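Local coordinates for endo-beta-mannanase (Rhizomucor miehei, PDB 4QP0), which probably hydrolyses internal beta-1,4-mannosidic linkages in mannans, galactomannans and glucomannans at random, as a secreted glycoside hydrolase of family 5, at residues 10-15 against 317-322; 29-34 against 112-117; 119-124 against 182-187. All blocks are in the same frame, centred on the assembly; numbering follows the deposited sequence.

Interaction 1 of 3, residues 10-15 against 317-322; sequences PQFTLD and DLAADA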
loop_
_atom_site.group_PDB
_atom_site.type_symbol
_atom_site.label_atom_id
_atom_site.label_comp_id
_atom_site.label_asym_id
_atom_site.label_seq_id
_atom_site.Cartn_x
_atom_site.Cartn_y
_atom_site.Cartn_z
ATOM N N PRO A 10 15.816 -1.818 -12.058
ATOM C CA PRO A 10 15.005 -2.765 -11.283
ATOM C C PRO A 10 15.122 -2.629 -9.756
ATOM O O PRO A 10 14.352 -3.262 -9.035
ATOM C CB PRO A 10 15.542 -4.130 -11.735
ATOM C CG PRO A 10 16.961 -3.865 -12.122
ATOM C CD PRO A 10 16.983 -2.470 -12.685
ATOM N N GLN A 11 16.059 -1.818 -9.268
ATOM C CA GLN A 11 16.294 -1.717 -7.824
ATOM C C GLN A 11 15.794 -0.412 -7.209
ATOM O O GLN A 11 15.748 0.631 -7.871
ATOM C CB GLN A 11 17.784 -1.865 -7.492
ATOM C CG GLN A 11 18.441 -3.127 -8.013
ATOM C CD GLN A 11 19.955 -3.033 -7.993
ATOM O OE1 GLN A 11 20.543 -2.115 -8.572
ATOM N NE2 GLN A 11 20.596 -3.983 -7.321
ATOM N N PHE A 12 15.423 -0.490 -5.935
ATOM C CA PHE A 12 15.273 0.696 -5.117
ATOM C C PHE A 12 16.666 1.123 -4.707
ATOM O O PHE A 12 17.565 0.290 -4.596
ATOM C CB PHE A 12 14.454 0.403 -3.864
ATOM C CG PHE A 12 12.986 0.261 -4.119
ATOM C CD1 PHE A 12 12.256 1.304 -4.712
ATOM C CD2 PHE A 12 12.320 -0.898 -3.748
ATOM C CE1 PHE A 12 10.902 1.168 -4.937
ATOM C CE2 PHE A 12 10.966 -1.033 -3.971
ATOM C CZ PHE A 12 10.255 0.002 -4.567
ATOM N N THR A 13 16.845 2.419 -4.476
ATOM C CA THR A 13 18.150 2.928 -4.094
ATOM C C THR A 13 18.040 3.983 -2.996
ATOM O O THR A 13 17.194 4.880 -3.052
ATOM C CB THR A 13 18.973 3.396 -5.326
ATOM O OG1 THR A 13 20.274 3.803 -4.910
ATOM C CG2 THR A 13 18.299 4.552 -6.082
ATOM N N LEU A 14 18.875 3.828 -1.974
ATOM C CA LEU A 14 18.958 4.785 -0.880
ATOM C C LEU A 14 20.397 5.259 -0.743
ATOM O O LEU A 14 21.290 4.475 -0.396
ATOM C CB LEU A 14 18.462 4.165 0.428
ATOM C CG LEU A 14 18.075 5.133 1.554
ATOM C CD1 LEU A 14 17.111 6.215 1.073
ATOM C CD2 LEU A 14 17.476 4.363 2.718
ATOM N N ASP A 15 20.601 6.548 -1.012
ATOM C CA ASP A 15 21.932 7.139 -1.167
ATOM C C ASP A 15 22.565 6.578 -2.438
ATOM O O ASP A 15 21.968 6.664 -3.516
ATOM C CB ASP A 15 22.820 6.907 0.069
ATOM C CG ASP A 15 22.269 7.568 1.329
ATOM O OD1 ASP A 15 21.965 8.782 1.294
ATOM O OD2 ASP A 15 22.157 6.872 2.365
ATOM N N ASP A 317 15.337 -12.018 -7.447
ATOM C CA ASP A 317 15.913 -10.678 -7.286
ATOM C C ASP A 317 14.827 -9.583 -7.258
ATOM O O ASP A 317 15.014 -8.466 -7.772
ATOM C CB ASP A 317 16.954 -10.407 -8.384
ATOM C CG ASP A 317 18.177 -9.675 -7.866
ATOM O OD1 ASP A 317 18.930 -10.268 -7.062
ATOM O OD2 ASP A 317 18.397 -8.515 -8.281
ATOM N N LEU A 318 13.689 -9.923 -6.655
ATOM C CA LEU A 318 12.598 -8.983 -6.490
ATOM C C LEU A 318 13.074 -7.895 -5.543
ATOM O O LEU A 318 13.756 -8.195 -4.551
ATOM C CB LEU A 318 11.343 -9.682 -5.946
ATOM C CG LEU A 318 10.031 -8.884 -6.004
ATOM C CD1 LEU A 318 9.477 -8.794 -7.414
ATOM C CD2 LEU A 318 8.990 -9.480 -5.069
ATOM N N ALA A 319 12.716 -6.647 -5.856
ATOM C CA ALA A 319 13.232 -5.478 -5.133
ATOM C C ALA A 319 12.952 -5.537 -3.638
ATOM O O ALA A 319 13.849 -5.296 -2.823
ATOM C CB ALA A 319 12.686 -4.186 -5.731
ATOM N N ALA A 320 11.716 -5.879 -3.276
ATOM C CA ALA A 320 11.328 -5.947 -1.872
ATOM C C ALA A 320 9.988 -6.632 -1.676
ATOM O O ALA A 320 9.243 -6.870 -2.635
ATOM C CB ALA A 320 11.282 -4.551 -1.281
ATOM N N ASP A 321 9.678 -6.934 -0.421
ATOM C CA ASP A 321 8.393 -7.515 -0.062
ATOM C C ASP A 321 7.994 -7.063 1.332
ATOM O O ASP A 321 8.855 -6.783 2.165
ATOM C CB ASP A 321 8.480 -9.035 -0.092
ATOM C CG ASP A 321 9.581 -9.564 0.812
ATOM O OD1 ASP A 321 9.290 -9.873 1.991
ATOM O OD2 ASP A 321 10.739 -9.630 0.350
ATOM N N ALA A 322 6.693 -6.993 1.580
ATOM C CA ALA A 322 6.175 -6.592 2.888
ATOM C C ALA A 322 5.025 -7.502 3.285
ATOM O O ALA A 322 4.032 -7.624 2.553
ATOM C CB ALA A 322 5.728 -5.134 2.871
#
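Phe12 meets Ala319 and Ala320 in the densest part of this contact, where all three residues are buried. The methyl group of Ala319 approaches the ring obliquely, with CB 3.9 Å from Phe12 CD2 and 4.0 Å from Phe12 CE2. The same Ala319 CB also lies 3.8 Å from Pro10 O. Ala320 stands at the edge of the Phe12 ring, near its plane, with its CB 4.4 Å from Phe12 CE2. The first torsion of Phe12 (chi1 -75°) sets CG beside the backbone N and anti to the carbonyl carbon, a setting that carries CD2 and CE2 to the two methyls. Phe168 and Phe252 each meet the ring edge-to-face, and Pro288 touches both Phe12 and Ala319, so the aromatic group is enclosed by apolar neighbours.

Beyond the carbonyl of Pro10 the packing thins. The pyrrolidine ring of Pro10 stays 5.9 Å from the other segment and is partly exposed. Gln11 and Asp317 are partly exposed too, and their side chains come no closer than 5.1 Å across the contact. They are linked indirectly: Tyr20 OH is hydrogen-bonded to both Gln11 NE2 and Asp317 OD2. Asp317 follows a helix in a Schellman motif with positive phi (65°), and the amide of Gln282 bonds to both Asp317 O and Ala319 N, fixing the turn that presents Ala319.

The two segments share no hydrogen bond, so they are not neighbouring strands; both pair with strand 17-25, antiparallel for 11-14 and parallel for 320-323. Phe12 therefore reaches the beginning of the last barrel strand from an N-terminal hairpin, an arrangement typical of a hairpin closing the N-terminal end of a TIM barrel, as in family 5 glycoside hydrolases.

Interaction 2 of 3, residues 29-34 against 112-117; sequences LMTSDQ and EDYGGM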
loop_
_atom_site.group_PDB
_atom_site.type_symbol
_atom_site.label_atom_id
_atom_site.label_comp_id
_atom_site.label_asym_id
_atom_site.label_seq_id
_atom_site.Cartn_x
_atom_site.Cartn_y
_atom_site.Cartn_z
ATOM N N LEU A 29 -1.965 2.069 12.274
ATOM C CA LEU A 29 -1.141 3.068 12.954
ATOM C C LEU A 29 -1.926 4.351 13.233
ATOM O O LEU A 29 -1.799 4.945 14.309
ATOM C CB LEU A 29 0.147 3.354 12.174
ATOM C CG LEU A 29 1.345 2.460 12.537
ATOM C CD1 LEU A 29 2.483 2.617 11.533
ATOM C CD2 LEU A 29 1.840 2.737 13.952
ATOM N N MET A 30 -2.758 4.744 12.266
ATOM C CA MET A 30 -3.609 5.926 12.377
ATOM C C MET A 30 -4.604 5.930 13.557
ATOM O O MET A 30 -5.153 6.974 13.896
ATOM C CB MET A 30 -4.333 6.191 11.044
ATOM C CG MET A 30 -5.294 5.104 10.593
ATOM S SD MET A 30 -6.258 5.662 9.172
ATOM C CE MET A 30 -7.230 4.197 8.821
ATOM N N THR A 31 -4.841 4.775 14.178
ATOM C CA THR A 31 -5.796 4.694 15.291
ATOM C C THR A 31 -5.143 4.280 16.597
ATOM O O THR A 31 -5.800 4.234 17.637
ATOM C CB THR A 31 -6.968 3.728 14.999
ATOM O OG1 THR A 31 -6.461 2.409 14.744
ATOM C CG2 THR A 31 -7.812 4.221 13.816
ATOM N N SER A 32 -3.853 3.977 16.537
ATOM C CA SER A 32 -3.131 3.467 17.690
ATOM C C SER A 32 -2.767 4.574 18.665
ATOM O O SER A 32 -2.475 5.700 18.255
ATOM C CB SER A 32 -1.862 2.740 17.240
ATOM O OG SER A 32 -2.183 1.564 16.520
ATOM N N ASP A 33 -2.770 4.247 19.957
ATOM C CA ASP A 33 -2.253 5.170 20.959
ATOM C C ASP A 33 -0.741 5.274 20.807
ATOM O O ASP A 33 -0.122 4.441 20.147
ATOM C CB ASP A 33 -2.687 4.797 22.390
ATOM C CG ASP A 33 -1.899 3.633 22.987
ATOM O OD1 ASP A 33 -0.654 3.572 22.868
ATOM O OD2 ASP A 33 -2.538 2.788 23.637
ATOM N N GLN A 34 -0.162 6.304 21.415
ATOM C CA GLN A 34 1.220 6.673 21.159
ATOM C C GLN A 34 2.223 5.609 21.599
ATOM O O GLN A 34 3.192 5.339 20.892
ATOM C CB GLN A 34 1.523 8.051 21.757
ATOM C CG GLN A 34 0.617 9.142 21.178
ATOM C CD GLN A 34 1.265 10.513 21.083
ATOM O OE1 GLN A 34 2.007 10.929 21.963
ATOM N NE2 GLN A 34 0.959 11.235 20.007
ATOM N N GLU A 112 -14.505 -0.941 1.775
ATOM C CA GLU A 112 -15.228 -0.073 2.715
ATOM C C GLU A 112 -14.545 0.094 4.095
ATOM O O GLU A 112 -15.079 0.765 4.974
ATOM C CB GLU A 112 -16.688 -0.546 2.882
ATOM C CG GLU A 112 -16.838 -1.911 3.558
ATOM C CD GLU A 112 -18.286 -2.324 3.745
ATOM N N ASP A 113 -13.378 -0.510 4.288
ATOM C CA ASP A 113 -12.639 -0.309 5.529
ATOM C C ASP A 113 -12.154 1.135 5.592
ATOM O O ASP A 113 -11.431 1.608 4.703
ATOM C CB ASP A 113 -11.473 -1.291 5.651
ATOM C CG ASP A 113 -11.931 -2.728 5.764
ATOM O OD1 ASP A 113 -12.517 -3.232 4.782
ATOM N N TYR A 114 -12.595 1.832 6.639
ATOM C CA TYR A 114 -12.305 3.251 6.857
ATOM C C TYR A 114 -12.775 4.127 5.694
ATOM O O TYR A 114 -12.124 5.112 5.321
ATOM C CB TYR A 114 -10.827 3.466 7.221
ATOM C CG TYR A 114 -10.380 2.578 8.368
ATOM C CD1 TYR A 114 -10.614 2.946 9.695
ATOM C CD2 TYR A 114 -9.748 1.358 8.128
ATOM C CE1 TYR A 114 -10.220 2.130 10.746
ATOM C CE2 TYR A 114 -9.352 0.540 9.171
ATOM C CZ TYR A 114 -9.590 0.929 10.476
ATOM O OH TYR A 114 -9.199 0.117 11.513
ATOM N N GLY A 115 -13.927 3.755 5.135
ATOM C CA GLY A 115 -14.610 4.576 4.141
ATOM C C GLY A 115 -14.186 4.302 2.714
ATOM O O GLY A 115 -15.014 3.919 1.886
ATOM N N GLY A 116 -12.901 4.507 2.427
ATOM C CA GLY A 116 -12.352 4.315 1.084
ATOM C C GLY A 116 -13.102 5.070 -0.004
ATOM O O GLY A 116 -13.690 6.117 0.254
ATOM N N MET A 117 -13.091 4.523 -1.220
ATOM C CA MET A 117 -13.690 5.181 -2.387
ATOM C C MET A 117 -15.196 5.332 -2.268
ATOM O O MET A 117 -15.757 6.327 -2.719
ATOM C CB MET A 117 -13.409 4.393 -3.665
ATOM C CG MET A 117 -11.954 4.255 -4.051
ATOM S SD MET A 117 -11.805 3.062 -5.390
ATOM C CE MET A 117 -10.024 2.997 -5.550
HETATM O O HOH W 1 -8.573 0.859 13.989
#
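A Met-aromatic contact between Met30 and Tyr114 joins two loops of the TIM barrel, those following strands 17-25 and 102-106, on the C-terminal side of the strands, where enzymes of this fold carry their active site. The methyl group does the touching: Met30 CE lies 3.7 Å from the centroid of the Tyr114 ring and 18° off its normal, which qualifies as CH-pi. It is displaced toward the CG end of the ring, with Met30 CE only 3.6 Å from Tyr114 CG. The sulfur stands higher above the same face, Met30 SD being 5.4 Å from the centroid of the Tyr114 ring. Met30 has CG between its backbone N and carbonyl carbon (chi1 63°), and from there the chain runs fully extended, so that the side chain spans much of the gap between backbones whose nearest CA atoms, Met30 and Tyr114, are 10.6 Å apart, and sets its methyl on the ring.

Tyr114 is presented by a type II turn from Glu112 to Gly115, closed by the bond from Gly115 N to Glu112 O; as the third residue of the turn it takes positive phi (58°). Asn109 ND2 bonds to Asp113 O and helps to hold this loop. Toward the ring's hydroxyl end the contact turns polar: a single water lies 2.7 Å from Thr31 OG1 and also 2.7 Å from Tyr114 OH, hydrogen-bonded to both.

Interaction 3 of 3, residues 119-124 against 182-187; sequences YYVKNF and GDFPAS. With SO4 (sulfate ion), chain B.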
loop_
_atom_site.group_PDB
_atom_site.type_symbol
_atom_site.label_atom_id
_atom_site.label_comp_id
_atom_site.label_asym_id
_atom_site.label_seq_id
_atom_site.Cartn_x
_atom_site.Cartn_y
_atom_site.Cartn_z
ATOM N N TYR A 119 -17.134 5.990 0.112
ATOM C CA TYR A 119 -17.548 7.163 0.886
ATOM C C TYR A 119 -17.715 8.385 -0.022
ATOM O O TYR A 119 -18.681 9.144 0.111
ATOM C CB TYR A 119 -16.537 7.462 1.994
ATOM C CG TYR A 119 -17.053 8.411 3.061
ATOM C CD1 TYR A 119 -17.510 7.928 4.291
ATOM C CD2 TYR A 119 -17.083 9.790 2.841
ATOM C CE1 TYR A 119 -17.982 8.796 5.266
ATOM C CE2 TYR A 119 -17.553 10.660 3.814
ATOM C CZ TYR A 119 -17.998 10.160 5.019
ATOM O OH TYR A 119 -18.460 11.029 5.974
ATOM N N TYR A 120 -16.761 8.565 -0.935
ATOM C CA TYR A 120 -16.817 9.608 -1.945
ATOM C C TYR A 120 -18.065 9.441 -2.815
ATOM O O TYR A 120 -18.806 10.394 -3.043
ATOM C CB TYR A 120 -15.591 9.540 -2.856
ATOM C CG TYR A 120 -14.259 9.953 -2.264
ATOM C CD1 TYR A 120 -13.744 11.235 -2.484
ATOM C CD2 TYR A 120 -13.479 9.042 -1.537
ATOM C CE1 TYR A 120 -12.509 11.608 -1.975
ATOM C CE2 TYR A 120 -12.242 9.403 -1.028
ATOM C CZ TYR A 120 -11.758 10.683 -1.246
ATOM O OH TYR A 120 -10.529 11.039 -0.740
ATOM N N VAL A 121 -18.284 8.215 -3.288
ATOM C CA VAL A 121 -19.358 7.910 -4.231
ATOM C C VAL A 121 -20.749 8.136 -3.626
ATOM O O VAL A 121 -21.623 8.716 -4.276
ATOM C CB VAL A 121 -19.229 6.475 -4.795
ATOM C CG1 VAL A 121 -20.289 6.210 -5.855
ATOM C CG2 VAL A 121 -17.844 6.261 -5.388
ATOM N N LYS A 122 -20.939 7.674 -2.392
ATOM C CA LYS A 122 -22.196 7.835 -1.671
ATOM C C LYS A 122 -22.539 9.310 -1.505
ATOM O O LYS A 122 -23.615 9.756 -1.924
ATOM C CB LYS A 122 -22.105 7.153 -0.302
ATOM C CG LYS A 122 -23.310 7.358 0.607
ATOM C CD LYS A 122 -23.112 6.747 1.988
ATOM C CE LYS A 122 -21.834 7.237 2.663
ATOM N NZ LYS A 122 -22.041 7.639 4.086
ATOM N N ASN A 123 -21.603 10.062 -0.926
ATOM C CA ASN A 123 -21.832 11.459 -0.553
ATOM C C ASN A 123 -21.845 12.466 -1.712
ATOM O O ASN A 123 -22.409 13.554 -1.578
ATOM C CB ASN A 123 -20.859 11.881 0.550
ATOM C CG ASN A 123 -21.088 11.123 1.848
ATOM O OD1 ASN A 123 -20.311 10.243 2.209
ATOM N ND2 ASN A 123 -22.165 11.456 2.551
ATOM N N PHE A 124 -21.241 12.110 -2.845
ATOM C CA PHE A 124 -21.313 12.966 -4.042
ATOM C C PHE A 124 -22.529 12.696 -4.945
ATOM O O PHE A 124 -22.837 13.487 -5.840
ATOM C CB PHE A 124 -20.004 12.921 -4.839
ATOM C CG PHE A 124 -18.987 13.932 -4.387
ATOM C CD1 PHE A 124 -19.120 15.277 -4.735
ATOM C CD2 PHE A 124 -17.899 13.547 -3.608
ATOM C CE1 PHE A 124 -18.189 16.216 -4.313
ATOM C CE2 PHE A 124 -16.962 14.477 -3.186
ATOM C CZ PHE A 124 -17.108 15.813 -3.535
ATOM N N GLY A 182 -19.352 -4.013 -1.996
ATOM C CA GLY A 182 -20.705 -4.495 -2.264
ATOM C C GLY A 182 -21.797 -3.449 -2.142
ATOM O O GLY A 182 -22.867 -3.601 -2.733
ATOM N N ASP A 183 -21.531 -2.390 -1.378
ATOM C CA ASP A 183 -22.498 -1.305 -1.185
ATOM C C ASP A 183 -22.759 -0.533 -2.485
ATOM O O ASP A 183 -23.835 0.041 -2.667
ATOM C CB ASP A 183 -22.047 -0.350 -0.064
ATOM C CG ASP A 183 -21.902 -1.047 1.293
ATOM O OD1 ASP A 183 -21.097 -2.002 1.410
ATOM O OD2 ASP A 183 -22.581 -0.623 2.253
ATOM N N PHE A 184 -21.769 -0.527 -3.377
ATOM C CA PHE A 184 -21.892 0.107 -4.687
ATOM C C PHE A 184 -21.336 -0.804 -5.777
ATOM O O PHE A 184 -20.200 -1.278 -5.667
ATOM C CB PHE A 184 -21.181 1.463 -4.696
ATOM C CG PHE A 184 -21.884 2.516 -3.888
ATOM C CD1 PHE A 184 -22.762 3.406 -4.499
ATOM C CD2 PHE A 184 -21.683 2.608 -2.511
ATOM C CE1 PHE A 184 -23.422 4.371 -3.759
ATOM C CE2 PHE A 184 -22.346 3.568 -1.764
ATOM C CZ PHE A 184 -23.214 4.453 -2.391
ATOM N N PRO A 185 -22.138 -1.061 -6.830
ATOM C CA PRO A 185 -21.774 -1.980 -7.915
ATOM C C PRO A 185 -20.924 -1.327 -9.009
ATOM O O PRO A 185 -20.702 -0.116 -8.975
ATOM C CB PRO A 185 -23.135 -2.402 -8.478
ATOM C CG PRO A 185 -24.015 -1.219 -8.239
ATOM C CD PRO A 185 -23.502 -0.520 -7.003
ATOM N N ALA A 186 -20.464 -2.132 -9.965
ATOM C CA ALA A 186 -19.624 -1.656 -11.067
ATOM C C ALA A 186 -20.418 -1.455 -12.352
ATOM O O ALA A 186 -21.313 -2.238 -12.658
ATOM C CB ALA A 186 -18.477 -2.625 -11.307
ATOM N N SER A 187 -20.081 -0.405 -13.098
ATOM C CA SER A 187 -20.704 -0.119 -14.397
ATOM C C SER A 187 -20.192 -1.056 -15.467
ATOM O O SER A 187 -19.126 -1.648 -15.322
ATOM C CB SER A 187 -20.378 1.304 -14.856
ATOM O OG SER A 187 -21.031 2.263 -14.062
HETATM S S SO4 B . -20.499 9.302 8.360
HETATM O O1 SO4 B . -21.125 9.568 7.048
HETATM O O2 SO4 B . -21.488 9.504 9.446
HETATM O O3 SO4 B . -20.012 7.900 8.405
HETATM O O4 SO4 B . -19.358 10.239 8.538
#
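Tyr119 OH is gripped twice: it donates a hydrogen bond of 2.8 Å to O4 of a bound sulfate, and it is also hydrogen-bonded to the backbone N of Trp69. The sulfate O4 lies at the edge of the phenol ring and in its plane. Ser61 OG gives the anion another hydrogen bond. Lys122 NZ is 3.7 Å from sulfate O1, too far for a sound bond, although its charge would probably favour an anion here. The sulfate most likely comes from the crystallisation liquor, and it marks one flank of helix 116-124.

A different flank of the helix receives Phe184, which supplies more than half of the 134 Å² buried between the segments. Its ring tip presses on the start of the Lys122 side chain, with Phe184 CZ 3.6 Å from both Lys122 CB and Lys122 CA. These two side chains cross at about a right angle. Lys122 leaves the helix with CG anti to its own N (chi1 175°), and the chain then bends at chi3 (54°) and again at chi4; the aliphatic base serves Phe184 while the ammonium end leads away toward the sulfate. Val121 takes the neighbouring part of the ring, its CG1 being 4.0 Å from Phe184 CD1, and the two side chains slide past each other in opposite directions. Both approaches to the ring are oblique, and the contact is wholly apolar.

The loop is further tied through Pro185 with His129 by backbone bonding and Ser187 N with Asp130 OD2. It lies within the span closed by a Cys178-Cys190 disulfide observed in a crystal structure of this protein. Phe184 thus joins segments following neighbouring strands 102-106 and 167-171 on the C-terminal side of a TIM barrel, where family 5 enzymes carry their active site.

How the interactions relate
Interaction 1 closes the longest span of chain, and interactions 2 and 3 are nested within it, one after the other. It lies on the opposite side of the chain's centre from both, its centre about 27 Å from that of interaction 2 and about 36 Å from that of interaction 3. Interactions 2 and 3, with centres about 19 Å apart, share helix 116-124 and touch where Glu112 CD comes 3.7 Å from Asp183 OD1, a packing contact. The three sample both ends of one TIM barrel: interaction 1 the N-terminal end of the strands, interactions 2 and 3 the loops following strands 17-25, 102-106 and 167-171, on the side where family 5 enzymes carry their active site.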